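Local coordinates for protein succinate dehydrogenase subunit A (Mycolicibacterium smegmatis, PDB 7D6V) that probably oxidises succinate to fumarate at its bound flavin and passes the electrons to the iron-sulfur subunit of a quinone-reducing respiratory complex, at residues 52-58 with 128-132; 70-74 with 424-428; 241-247 with 417-423. All blocks are in the same frame, centred on the assembly; numbering follows the deposited sequence.

Contact 1: residues 52-58 with 128-132; sequences GGCAAAM and RLAHV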
loop_
_atom_site.group_PDB
_atom_site.type_symbol
_atom_site.label_atom_id
_atom_site.label_comp_id
_atom_site.label_asym_id
_atom_site.label_seq_id
_atom_site.Cartn_x
_atom_site.Cartn_y
_atom_site.Cartn_z
ATOM N N GLY A 52 1.536 12.801 0.071
ATOM C CA GLY A 52 1.729 14.077 0.729
ATOM C C GLY A 52 0.855 14.277 1.948
ATOM O O GLY A 52 1.092 13.668 2.994
ATOM N N GLY A 53 -0.157 15.129 1.828
ATOM C CA GLY A 53 -1.018 15.411 2.958
ATOM C C GLY A 53 -2.290 16.091 2.507
ATOM O O GLY A 53 -2.510 16.323 1.317
ATOM N N CYS A 54 -3.141 16.394 3.482
ATOM C CA CYS A 54 -4.384 17.118 3.258
ATOM C C CYS A 54 -4.213 18.544 3.748
ATOM O O CYS A 54 -3.892 18.763 4.920
ATOM C CB CYS A 54 -5.554 16.458 3.985
ATOM S SG CYS A 54 -6.106 14.914 3.292
ATOM N N ALA A 55 -4.455 19.509 2.869
ATOM C CA ALA A 55 -4.393 20.913 3.250
ATOM C C ALA A 55 -5.674 21.269 3.994
ATOM O O ALA A 55 -6.763 21.251 3.414
ATOM C CB ALA A 55 -4.199 21.791 2.019
ATOM N N ALA A 56 -5.549 21.584 5.279
ATOM C CA ALA A 56 -6.694 21.951 6.098
ATOM C C ALA A 56 -6.241 22.933 7.164
ATOM O O ALA A 56 -5.293 22.655 7.902
ATOM C CB ALA A 56 -7.332 20.718 6.745
ATOM N N ALA A 57 -6.925 24.074 7.249
ATOM C CA ALA A 57 -6.567 25.129 8.196
ATOM C C ALA A 57 -7.049 24.752 9.598
ATOM O O ALA A 57 -7.922 25.386 10.192
ATOM C CB ALA A 57 -7.140 26.464 7.748
ATOM N N MET A 58 -6.447 23.689 10.129
ATOM C CA MET A 58 -6.741 23.240 11.484
ATOM C C MET A 58 -6.021 24.060 12.545
ATOM O O MET A 58 -6.443 24.044 13.705
ATOM C CB MET A 58 -6.383 21.762 11.633
ATOM C CG MET A 58 -7.300 20.833 10.861
ATOM S SD MET A 58 -6.977 19.086 11.145
ATOM C CE MET A 58 -5.256 18.981 10.686
ATOM N N ARG A 128 -0.003 23.197 6.792
ATOM C CA ARG A 128 -1.402 22.811 6.669
ATOM C C ARG A 128 -1.629 21.337 6.403
ATOM O O ARG A 128 -2.746 20.862 6.631
ATOM C CB ARG A 128 -2.074 23.596 5.534
ATOM C CG ARG A 128 -2.609 24.938 5.928
ATOM C CD ARG A 128 -3.667 25.392 4.953
ATOM N NE ARG A 128 -3.113 26.210 3.882
ATOM C CZ ARG A 128 -2.833 27.502 3.993
ATOM N NH1 ARG A 128 -3.043 28.141 5.129
ATOM N NH2 ARG A 128 -2.338 28.157 2.961
ATOM N N LEU A 129 -0.632 20.600 5.930
ATOM C CA LEU A 129 -0.852 19.280 5.348
ATOM C C LEU A 129 -0.826 18.228 6.447
ATOM O O LEU A 129 0.237 17.871 6.958
ATOM C CB LEU A 129 0.187 18.995 4.271
ATOM C CG LEU A 129 -0.202 19.399 2.846
ATOM C CD1 LEU A 129 -0.275 20.907 2.705
ATOM C CD2 LEU A 129 0.774 18.820 1.844
ATOM N N ALA A 130 -2.005 17.729 6.813
ATOM C CA ALA A 130 -2.091 16.591 7.716
ATOM C C ALA A 130 -1.554 15.349 7.021
ATOM O O ALA A 130 -1.954 15.033 5.900
ATOM C CB ALA A 130 -3.536 16.372 8.154
ATOM N N HIS A 131 -0.658 14.634 7.694
ATOM C CA HIS A 131 0.098 13.572 7.050
ATOM C C HIS A 131 0.334 12.428 8.023
ATOM O O HIS A 131 0.216 12.579 9.240
ATOM C CB HIS A 131 1.446 14.090 6.539
ATOM C CG HIS A 131 2.367 14.522 7.634
ATOM N ND1 HIS A 131 3.404 13.738 8.088
ATOM C CD2 HIS A 131 2.385 15.643 8.392
ATOM C CE1 HIS A 131 4.031 14.363 9.066
ATOM N NE2 HIS A 131 3.432 15.522 9.270
ATOM N N VAL A 132 0.658 11.270 7.454
ATOM C CA VAL A 132 1.222 10.141 8.187
ATOM C C VAL A 132 2.307 9.523 7.307
ATOM O O VAL A 132 2.012 8.998 6.227
ATOM C CB VAL A 132 0.159 9.107 8.608
ATOM C CG1 VAL A 132 -0.551 8.467 7.416
ATOM C CG2 VAL A 132 0.792 8.033 9.470
#

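Contact 2: residues 70-74 with 424-428; sequences HFGDT and LGGNS. With FAD (flavin-adenine dinucleotide), chain D.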
loop_
_atom_site.group_PDB
_atom_site.type_symbol
_atom_site.label_atom_id
_atom_site.label_comp_id
_atom_site.label_asym_id
_atom_site.label_seq_id
_atom_site.Cartn_x
_atom_site.Cartn_y
_atom_site.Cartn_z
ATOM N N HIS A 70 -5.969 30.304 3.548
ATOM C CA HIS A 70 -6.015 29.155 2.649
ATOM C C HIS A 70 -6.743 29.499 1.355
ATOM O O HIS A 70 -6.335 29.073 0.270
ATOM C CB HIS A 70 -6.687 27.981 3.359
ATOM C CG HIS A 70 -6.520 26.667 2.664
ATOM N ND1 HIS A 70 -6.941 25.478 3.217
ATOM C CD2 HIS A 70 -5.977 26.351 1.466
ATOM C CE1 HIS A 70 -6.665 24.488 2.390
ATOM N NE2 HIS A 70 -6.080 24.990 1.319
ATOM N N PHE A 71 -7.827 30.272 1.453
ATOM C CA PHE A 71 -8.560 30.692 0.264
ATOM C C PHE A 71 -7.689 31.550 -0.645
ATOM O O PHE A 71 -7.673 31.356 -1.866
ATOM C CB PHE A 71 -9.821 31.447 0.683
ATOM C CG PHE A 71 -10.521 32.146 -0.445
ATOM C CD1 PHE A 71 -11.210 31.427 -1.404
ATOM C CD2 PHE A 71 -10.500 33.524 -0.539
ATOM C CE1 PHE A 71 -11.855 32.067 -2.433
ATOM C CE2 PHE A 71 -11.143 34.168 -1.568
ATOM C CZ PHE A 71 -11.824 33.438 -2.515
ATOM N N GLY A 72 -6.958 32.504 -0.068
ATOM C CA GLY A 72 -6.061 33.318 -0.870
ATOM C C GLY A 72 -4.947 32.506 -1.502
ATOM O O GLY A 72 -4.563 32.746 -2.649
ATOM N N ASP A 73 -4.415 31.532 -0.762
ATOM C CA ASP A 73 -3.379 30.665 -1.311
ATOM C C ASP A 73 -3.904 29.853 -2.484
ATOM O O ASP A 73 -3.214 29.690 -3.496
ATOM C CB ASP A 73 -2.840 29.741 -0.222
ATOM C CG ASP A 73 -1.979 30.466 0.781
ATOM O OD1 ASP A 73 -1.733 31.673 0.594
ATOM O OD2 ASP A 73 -1.546 29.834 1.759
ATOM N N THR A 74 -5.122 29.324 -2.363
ATOM C CA THR A 74 -5.714 28.559 -3.455
ATOM C C THR A 74 -5.985 29.445 -4.664
ATOM O O THR A 74 -5.743 29.037 -5.806
ATOM C CB THR A 74 -6.998 27.881 -2.978
ATOM O OG1 THR A 74 -6.670 26.846 -2.047
ATOM C CG2 THR A 74 -7.759 27.276 -4.142
ATOM N N LEU A 424 -2.656 23.420 -5.870
ATOM C CA LEU A 424 -1.742 23.353 -4.742
ATOM C C LEU A 424 -1.600 21.908 -4.293
ATOM O O LEU A 424 -2.564 21.140 -4.319
ATOM C CB LEU A 424 -2.248 24.204 -3.578
ATOM C CG LEU A 424 -1.918 25.693 -3.513
ATOM C CD1 LEU A 424 -2.495 26.414 -4.696
ATOM C CD2 LEU A 424 -2.463 26.286 -2.233
ATOM N N GLY A 425 -0.392 21.534 -3.895
ATOM C CA GLY A 425 -0.203 20.225 -3.310
ATOM C C GLY A 425 -0.950 20.110 -2.000
ATOM O O GLY A 425 -0.862 21.000 -1.152
ATOM N N GLY A 426 -1.690 19.021 -1.822
ATOM C CA GLY A 426 -2.500 18.809 -0.648
ATOM C C GLY A 426 -3.950 19.208 -0.810
ATOM O O GLY A 426 -4.797 18.738 -0.042
ATOM N N ASN A 427 -4.257 20.053 -1.795
ATOM C CA ASN A 427 -5.624 20.524 -1.972
ATOM C C ASN A 427 -6.517 19.461 -2.589
ATOM O O ASN A 427 -7.729 19.472 -2.361
ATOM C CB ASN A 427 -5.639 21.782 -2.836
ATOM C CG ASN A 427 -5.632 23.053 -2.019
ATOM O OD1 ASN A 427 -5.489 23.022 -0.801
ATOM N ND2 ASN A 427 -5.771 24.184 -2.692
ATOM N N SER A 428 -5.952 18.545 -3.375
ATOM C CA SER A 428 -6.779 17.526 -4.012
ATOM C C SER A 428 -7.353 16.552 -2.994
ATOM O O SER A 428 -8.529 16.182 -3.080
ATOM C CB SER A 428 -5.973 16.775 -5.063
ATOM O OG SER A 428 -5.281 17.687 -5.888
HETATM P PA FAD D . -9.599 7.870 -7.638
HETATM O O1A FAD D . -9.733 7.414 -6.233
HETATM O O2A FAD D . -8.249 8.041 -8.220
HETATM O O5B FAD D . -10.347 6.794 -8.550
HETATM C C5B FAD D . -11.653 6.971 -9.067
HETATM C C4B FAD D . -12.431 5.671 -8.956
HETATM O O4B FAD D . -13.367 5.562 -10.023
HETATM C C3B FAD D . -11.580 4.427 -9.041
HETATM O O3B FAD D . -12.042 3.534 -8.040
HETATM C C2B FAD D . -11.904 3.835 -10.387
HETATM O O2B FAD D . -11.779 2.420 -10.411
HETATM C C1B FAD D . -13.334 4.251 -10.564
HETATM N N9A FAD D . -13.716 4.262 -11.985
HETATM C C8A FAD D . -13.134 4.961 -12.959
HETATM N N7A FAD D . -13.744 4.735 -14.136
HETATM C C5A FAD D . -14.738 3.869 -13.917
HETATM C C6A FAD D . -15.775 3.205 -14.720
HETATM N N6A FAD D . -15.883 3.423 -16.040
HETATM N N1A FAD D . -16.613 2.371 -14.093
HETATM C C2A FAD D . -16.536 2.138 -12.781
HETATM N N3A FAD D . -15.623 2.703 -11.995
HETATM C C4A FAD D . -14.715 3.562 -12.495
HETATM N N1 FAD D . -2.803 14.823 -4.524
HETATM C C2 FAD D . -2.416 15.436 -3.388
HETATM O O2 FAD D . -3.146 16.309 -2.911
HETATM N N3 FAD D . -1.280 15.148 -2.751
HETATM C C4 FAD D . -0.438 14.228 -3.202
HETATM O O4 FAD D . 0.610 13.977 -2.593
HETATM C C4X FAD D . -0.775 13.507 -4.440
HETATM N N5 FAD D . 0.031 12.563 -4.949
HETATM C C5X FAD D . -0.309 11.921 -6.077
HETATM C C6 FAD D . 0.533 10.947 -6.587
HETATM C C7 FAD D . 0.194 10.283 -7.750
HETATM C C7M FAD D . 1.099 9.229 -8.314
HETATM C C8 FAD D . -1.066 10.612 -8.446
HETATM C C8M FAD D . -1.435 9.891 -9.708
HETATM C C9 FAD D . -1.914 11.580 -7.941
HETATM C C9A FAD D . -1.574 12.245 -6.780
HETATM N N10 FAD D . -2.427 13.226 -6.268
HETATM C C10 FAD D . -2.045 13.871 -5.089
HETATM C "C1'" FAD D . -3.683 13.555 -6.931
HETATM C "C2'" FAD D . -4.840 12.923 -6.165
HETATM O "O2'" FAD D . -4.451 11.653 -5.648
HETATM C "C3'" FAD D . -6.056 12.688 -7.041
HETATM O "O3'" FAD D . -6.562 13.947 -7.462
HETATM C "C4'" FAD D . -7.143 11.962 -6.265
HETATM O "O4'" FAD D . -6.663 10.694 -5.841
HETATM C "C5'" FAD D . -8.395 11.738 -7.091
HETATM O "O5'" FAD D . -9.246 10.880 -6.347
HETATM P P FAD D . -10.686 10.429 -6.862
HETATM O O1P FAD D . -11.418 9.886 -5.687
HETATM O O2P FAD D . -11.306 11.535 -7.638
HETATM O O3P FAD D . -10.394 9.237 -7.901
#

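Contact 3: residues 241-247 with 417-423; sequences INMEFIQ and GMHGSNR. With FAD (flavin-adenine dinucleotide), chain D.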
loop_
_atom_site.group_PDB
_atom_site.type_symbol
_atom_site.label_atom_id
_atom_site.label_comp_id
_atom_site.label_asym_id
_atom_site.label_seq_id
_atom_site.Cartn_x
_atom_site.Cartn_y
_atom_site.Cartn_z
ATOM N N ILE A 241 -15.125 21.679 -18.535
ATOM C CA ILE A 241 -14.452 22.968 -18.479
ATOM C C ILE A 241 -12.974 22.745 -18.202
ATOM O O ILE A 241 -12.571 21.732 -17.629
ATOM C CB ILE A 241 -15.047 23.907 -17.408
ATOM C CG1 ILE A 241 -15.033 23.236 -16.036
ATOM C CG2 ILE A 241 -16.451 24.305 -17.770
ATOM C CD1 ILE A 241 -15.223 24.200 -14.896
ATOM N N ASN A 242 -12.167 23.719 -18.621
ATOM C CA ASN A 242 -10.743 23.785 -18.290
ATOM C C ASN A 242 -9.990 22.528 -18.709
ATOM O O ASN A 242 -9.047 22.109 -18.038
ATOM C CB ASN A 242 -10.538 24.045 -16.796
ATOM C CG ASN A 242 -11.079 25.382 -16.361
ATOM O OD1 ASN A 242 -11.343 26.255 -17.185
ATOM N ND2 ASN A 242 -11.254 25.553 -15.061
ATOM N N MET A 243 -10.382 21.922 -19.829
ATOM C CA MET A 243 -9.741 20.684 -20.252
ATOM C C MET A 243 -8.338 20.904 -20.796
ATOM O O MET A 243 -7.594 19.931 -20.949
ATOM C CB MET A 243 -10.601 19.977 -21.298
ATOM C CG MET A 243 -11.817 19.275 -20.720
ATOM S SD MET A 243 -11.502 18.501 -19.124
ATOM C CE MET A 243 -10.799 16.938 -19.627
ATOM N N GLU A 244 -7.958 22.146 -21.083
ATOM C CA GLU A 244 -6.613 22.467 -21.536
ATOM C C GLU A 244 -5.627 22.630 -20.390
ATOM O O GLU A 244 -4.443 22.870 -20.642
ATOM C CB GLU A 244 -6.631 23.747 -22.374
ATOM C CG GLU A 244 -6.967 25.002 -21.591
ATOM C CD GLU A 244 -8.459 25.254 -21.481
ATOM O OE1 GLU A 244 -9.222 24.293 -21.266
ATOM O OE2 GLU A 244 -8.874 26.423 -21.609
ATOM N N PHE A 245 -6.079 22.509 -19.149
ATOM C CA PHE A 245 -5.236 22.732 -17.979
ATOM C C PHE A 245 -4.872 21.377 -17.391
ATOM O O PHE A 245 -5.656 20.767 -16.662
ATOM C CB PHE A 245 -5.948 23.625 -16.973
ATOM C CG PHE A 245 -6.061 25.044 -17.424
ATOM C CD1 PHE A 245 -7.274 25.561 -17.826
ATOM C CD2 PHE A 245 -4.946 25.856 -17.464
ATOM C CE1 PHE A 245 -7.373 26.859 -18.255
ATOM C CE2 PHE A 245 -5.041 27.157 -17.887
ATOM C CZ PHE A 245 -6.254 27.660 -18.281
ATOM N N ILE A 246 -3.671 20.913 -17.714
ATOM C CA ILE A 246 -3.155 19.631 -17.258
ATOM C C ILE A 246 -1.822 19.885 -16.577
ATOM O O ILE A 246 -0.978 20.612 -17.110
ATOM C CB ILE A 246 -2.999 18.637 -18.422
ATOM C CG1 ILE A 246 -4.369 18.233 -18.960
ATOM C CG2 ILE A 246 -2.216 17.416 -17.985
ATOM C CD1 ILE A 246 -4.306 17.385 -20.195
ATOM N N GLN A 247 -1.640 19.303 -15.399
ATOM C CA GLN A 247 -0.376 19.428 -14.693
ATOM C C GLN A 247 0.642 18.470 -15.295
ATOM O O GLN A 247 0.387 17.266 -15.411
ATOM C CB GLN A 247 -0.560 19.159 -13.205
ATOM C CG GLN A 247 0.617 19.609 -12.366
ATOM C CD GLN A 247 0.222 19.956 -10.954
ATOM O OE1 GLN A 247 -0.368 21.003 -10.700
ATOM N NE2 GLN A 247 0.532 19.066 -10.023
ATOM N N GLY A 417 -13.209 23.062 -11.904
ATOM C CA GLY A 417 -13.553 24.373 -11.390
ATOM C C GLY A 417 -12.776 24.833 -10.175
ATOM O O GLY A 417 -12.441 26.015 -10.072
ATOM N N MET A 418 -12.479 23.920 -9.249
ATOM C CA MET A 418 -11.765 24.311 -8.038
ATOM C C MET A 418 -10.385 24.874 -8.347
ATOM O O MET A 418 -10.080 26.021 -8.007
ATOM C CB MET A 418 -11.636 23.130 -7.084
ATOM C CG MET A 418 -10.952 23.564 -5.823
ATOM S SD MET A 418 -10.765 22.357 -4.523
ATOM C CE MET A 418 -9.820 23.379 -3.411
ATOM N N HIS A 419 -9.529 24.074 -8.969
ATOM C CA HIS A 419 -8.205 24.523 -9.367
ATOM C C HIS A 419 -8.308 25.103 -10.771
ATOM O O HIS A 419 -8.615 24.379 -11.724
ATOM C CB HIS A 419 -7.214 23.362 -9.322
ATOM C CG HIS A 419 -7.467 22.397 -8.207
ATOM N ND1 HIS A 419 -8.205 21.245 -8.375
ATOM C CD2 HIS A 419 -7.073 22.403 -6.911
ATOM C CE1 HIS A 419 -8.260 20.588 -7.231
ATOM N NE2 HIS A 419 -7.580 21.268 -6.328
ATOM N N GLY A 420 -8.080 26.404 -10.896
ATOM C CA GLY A 420 -8.280 27.051 -12.176
ATOM C C GLY A 420 -7.239 26.671 -13.204
ATOM O O GLY A 420 -7.537 25.979 -14.182
ATOM N N SER A 421 -6.005 27.107 -12.982
ATOM C CA SER A 421 -4.905 26.822 -13.883
ATOM C C SER A 421 -3.845 25.928 -13.273
ATOM O O SER A 421 -2.973 25.448 -14.003
ATOM C CB SER A 421 -4.241 28.125 -14.342
ATOM O OG SER A 421 -5.125 28.865 -15.152
ATOM N N ASN A 422 -3.890 25.700 -11.966
ATOM C CA ASN A 422 -2.841 24.989 -11.258
ATOM C C ASN A 422 -3.358 24.628 -9.879
ATOM O O ASN A 422 -4.074 25.412 -9.256
ATOM C CB ASN A 422 -1.569 25.840 -11.150
ATOM C CG ASN A 422 -0.377 25.044 -10.672
ATOM O OD1 ASN A 422 -0.063 23.986 -11.214
ATOM N ND2 ASN A 422 0.298 25.553 -9.652
ATOM N N ARG A 423 -3.004 23.438 -9.420
ATOM C CA ARG A 423 -3.395 22.941 -8.113
ATOM C C ARG A 423 -2.269 23.101 -7.099
ATOM O O ARG A 423 -1.086 22.965 -7.421
ATOM C CB ARG A 423 -3.799 21.472 -8.207
ATOM C CG ARG A 423 -2.639 20.595 -8.604
ATOM C CD ARG A 423 -3.013 19.152 -8.731
ATOM N NE ARG A 423 -3.372 18.603 -7.439
ATOM C CZ ARG A 423 -2.479 18.134 -6.578
ATOM N NH1 ARG A 423 -1.191 18.139 -6.887
ATOM N NH2 ARG A 423 -2.875 17.656 -5.414
HETATM P PA FAD D . -9.599 7.870 -7.638
HETATM O O1A FAD D . -9.733 7.414 -6.233
HETATM O O2A FAD D . -8.249 8.041 -8.220
HETATM O O5B FAD D . -10.347 6.794 -8.550
HETATM C C5B FAD D . -11.653 6.971 -9.067
HETATM C C4B FAD D . -12.431 5.671 -8.956
HETATM O O4B FAD D . -13.367 5.562 -10.023
HETATM C C3B FAD D . -11.580 4.427 -9.041
HETATM O O3B FAD D . -12.042 3.534 -8.040
HETATM C C2B FAD D . -11.904 3.835 -10.387
HETATM O O2B FAD D . -11.779 2.420 -10.411
HETATM C C1B FAD D . -13.334 4.251 -10.564
HETATM N N9A FAD D . -13.716 4.262 -11.985
HETATM C C8A FAD D . -13.134 4.961 -12.959
HETATM N N7A FAD D . -13.744 4.735 -14.136
HETATM C C5A FAD D . -14.738 3.869 -13.917
HETATM C C6A FAD D . -15.775 3.205 -14.720
HETATM N N6A FAD D . -15.883 3.423 -16.040
HETATM N N1A FAD D . -16.613 2.371 -14.093
HETATM C C2A FAD D . -16.536 2.138 -12.781
HETATM N N3A FAD D . -15.623 2.703 -11.995
HETATM C C4A FAD D . -14.715 3.562 -12.495
HETATM N N1 FAD D . -2.803 14.823 -4.524
HETATM C C2 FAD D . -2.416 15.436 -3.388
HETATM O O2 FAD D . -3.146 16.309 -2.911
HETATM N N3 FAD D . -1.280 15.148 -2.751
HETATM C C4 FAD D . -0.438 14.228 -3.202
HETATM O O4 FAD D . 0.610 13.977 -2.593
HETATM C C4X FAD D . -0.775 13.507 -4.440
HETATM N N5 FAD D . 0.031 12.563 -4.949
HETATM C C5X FAD D . -0.309 11.921 -6.077
HETATM C C6 FAD D . 0.533 10.947 -6.587
HETATM C C7 FAD D . 0.194 10.283 -7.750
HETATM C C7M FAD D . 1.099 9.229 -8.314
HETATM C C8 FAD D . -1.066 10.612 -8.446
HETATM C C8M FAD D . -1.435 9.891 -9.708
HETATM C C9 FAD D . -1.914 11.580 -7.941
HETATM C C9A FAD D . -1.574 12.245 -6.780
HETATM N N10 FAD D . -2.427 13.226 -6.268
HETATM C C10 FAD D . -2.045 13.871 -5.089
HETATM C "C1'" FAD D . -3.683 13.555 -6.931
HETATM C "C2'" FAD D . -4.840 12.923 -6.165
HETATM O "O2'" FAD D . -4.451 11.653 -5.648
HETATM C "C3'" FAD D . -6.056 12.688 -7.041
HETATM O "O3'" FAD D . -6.562 13.947 -7.462
HETATM C "C4'" FAD D . -7.143 11.962 -6.265
HETATM O "O4'" FAD D . -6.663 10.694 -5.841
HETATM C "C5'" FAD D . -8.395 11.738 -7.091
HETATM O "O5'" FAD D . -9.246 10.880 -6.347
HETATM P P FAD D . -10.686 10.429 -6.862
HETATM O O1P FAD D . -11.418 9.886 -5.687
HETATM O O2P FAD D . -11.306 11.535 -7.638
HETATM O O3P FAD D . -10.394 9.237 -7.901
#

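Contact 1: residues 52-58 with 128-132
The carbonyl oxygen Cys54 O is gripped twice from the facing strand. Ala130 N donates to it at 2.9 Å, with an N-H...O angle of 149°. Leu129 CA lies 3.1 Å from the same Cys54 O and adds a CA-H...O contact. The return bond runs from Cys54 N to Ala130 O at 3.0 Å, so Cys54 and Ala130 form an antiparallel hydrogen-bonded pair. Ala55 and Leu129 follow as a non-hydrogen-bonded pair. Beyond them Ala56 N donates to Arg128 O at 3.2 Å.

The two faces of this small sheet differ. On one, the methyl Met58 CE meets Ala130 CB at 4.0 Å; the Met58 chain bends at its last torsion (chi3 -57°), which turns the methyl back toward the strand. On the other, Leu129 CD1 lies beside Ala55 CB at 4.1 Å, and Leu129 CD2 sits 3.8 Å from Gly53 N. Gly53 has no side chain, and the leucine lies against its bare backbone.

Arg128 runs its aliphatic part past Ala56 and Ala57. Its guanidinium pairs with Asp65 and, at a separation too short to be trusted, with Asp73 of helix 67-76. Arg128 and Leu129 together face Arg119, a classic beta bulge in the central strand of this three-stranded antiparallel sheet. Gly52 N makes a weak hydrogen bond to FAD O4. Backbone bonds thus set the register of the strands, and the chain just before the edge strand, at Gly52, borders the flavin pocket.

Contact 2: residues 70-74 with 424-428
Asn427 points its amide at helix 67-76 and meets two side chains on successive turns, one with each end. His70 and Asn427 pass each other in opposite directions, with ring and amide planes 34° apart. His70 NE2 donates to Asn427 OD1 at 3.0 Å, nearly straight at 163°. The oxygen lies in the ring plane at the imidazole edge, and the bond falls on a lone pair in the carbonyl plane. CG of His70 stands opposite its backbone N (chi1 -167°), which brings the end of the ring to the amide.

Thr74 comes to the amide at a slant. Asn427 ND2 donates to Thr74 OG1 at 2.9 Å, slightly tilted from the amide plane. That hydroxyl in turn makes a weak bond to His70 O, so the three residues close a circuit.

Leu424 supplies the apolar part. Both of its methyls lie over the helix backbone, with CD1 3.6 Å from Asp73 O, and CD2 also touches Asp73 CB at 4.0 Å. Gly426 is the N-cap residue of helix 427-448, and its N makes a weak bond to FAD O2 at 3.3 Å. The different partners at OD1 and ND2 fix which way round the amide sits. The start of the helix beside O2 would probably favour negative charge on that end of the flavin.

Contact 3: residues 241-247 with 417-423
A type I beta turn from Asn242 to Phe245 joins two strands that both pair with strand 383-395, and the loop 417-423 wraps along it after strand 415-416 of the same sheet. Both segments belong to the FAD-binding domain family of the flavoprotein. The turn is held by its own backbone bond, from Phe245 N to Asn242 O.

Phe245 carries the middle of the contact. Gly420 O lies over one face of its ring, 3.6 Å above the plane and offset toward the rim. The opposite face meets CG of Glu244, its neighbour in the turn. Ser421 CA makes an off-centre CH-pi contact, 4.2 Å from the ring centroid of Phe245. The hydroxyl Ser421 OG approaches obliquely, 3.2 Å from Phe245 CE2. Just before the turn, Ile241 CD1 reaches the bare backbone of Gly417, 3.8 Å from its N.

At the other end, Gln247 extends across Arg423 at about a right angle, with amide and guanidinium planes 57° apart. Gln247 CD lies 3.8 Å from Arg423 CG, so the amide rests against the aliphatic part of the arginine. The Arg423 chain then bends at chi3 (-67°) and turns the guanidinium toward the flavin. Tyr389 makes a cation-pi contact with it, and NH2 probably also hydrogen-bonds to Ser428 OG. The positive charge would probably stabilise a reduced, anionic flavin. FAD O2 lies at the guanidinium edge, near its plane: Arg423 NH2 is 2.9 Å from FAD O2 and 3.0 Å from FAD N1.

In the fold
All three contacts lie in the FAD-binding domain, and each brings at least one residue to the pyrimidine end of the flavin. Contacts 1 and 2 have centres 11 Å apart and touch: strand 54-55 precedes helix 67-76, and Ala55 N probably bonds to Gly426 O. Their segments alternate along the chain. Contact 3 is nested inside the loop closed by contact 2. Their centres are 13 Å apart, and loop 417-423 runs directly into 424-428 and helix 427-448. Contacts 1 and 3 do not touch; their centres are 22 Å apart. Contact 2 lies between them, touching strand 54-55 and the loop after strand 415-416. Distant parts of the chain thus meet at one cofactor.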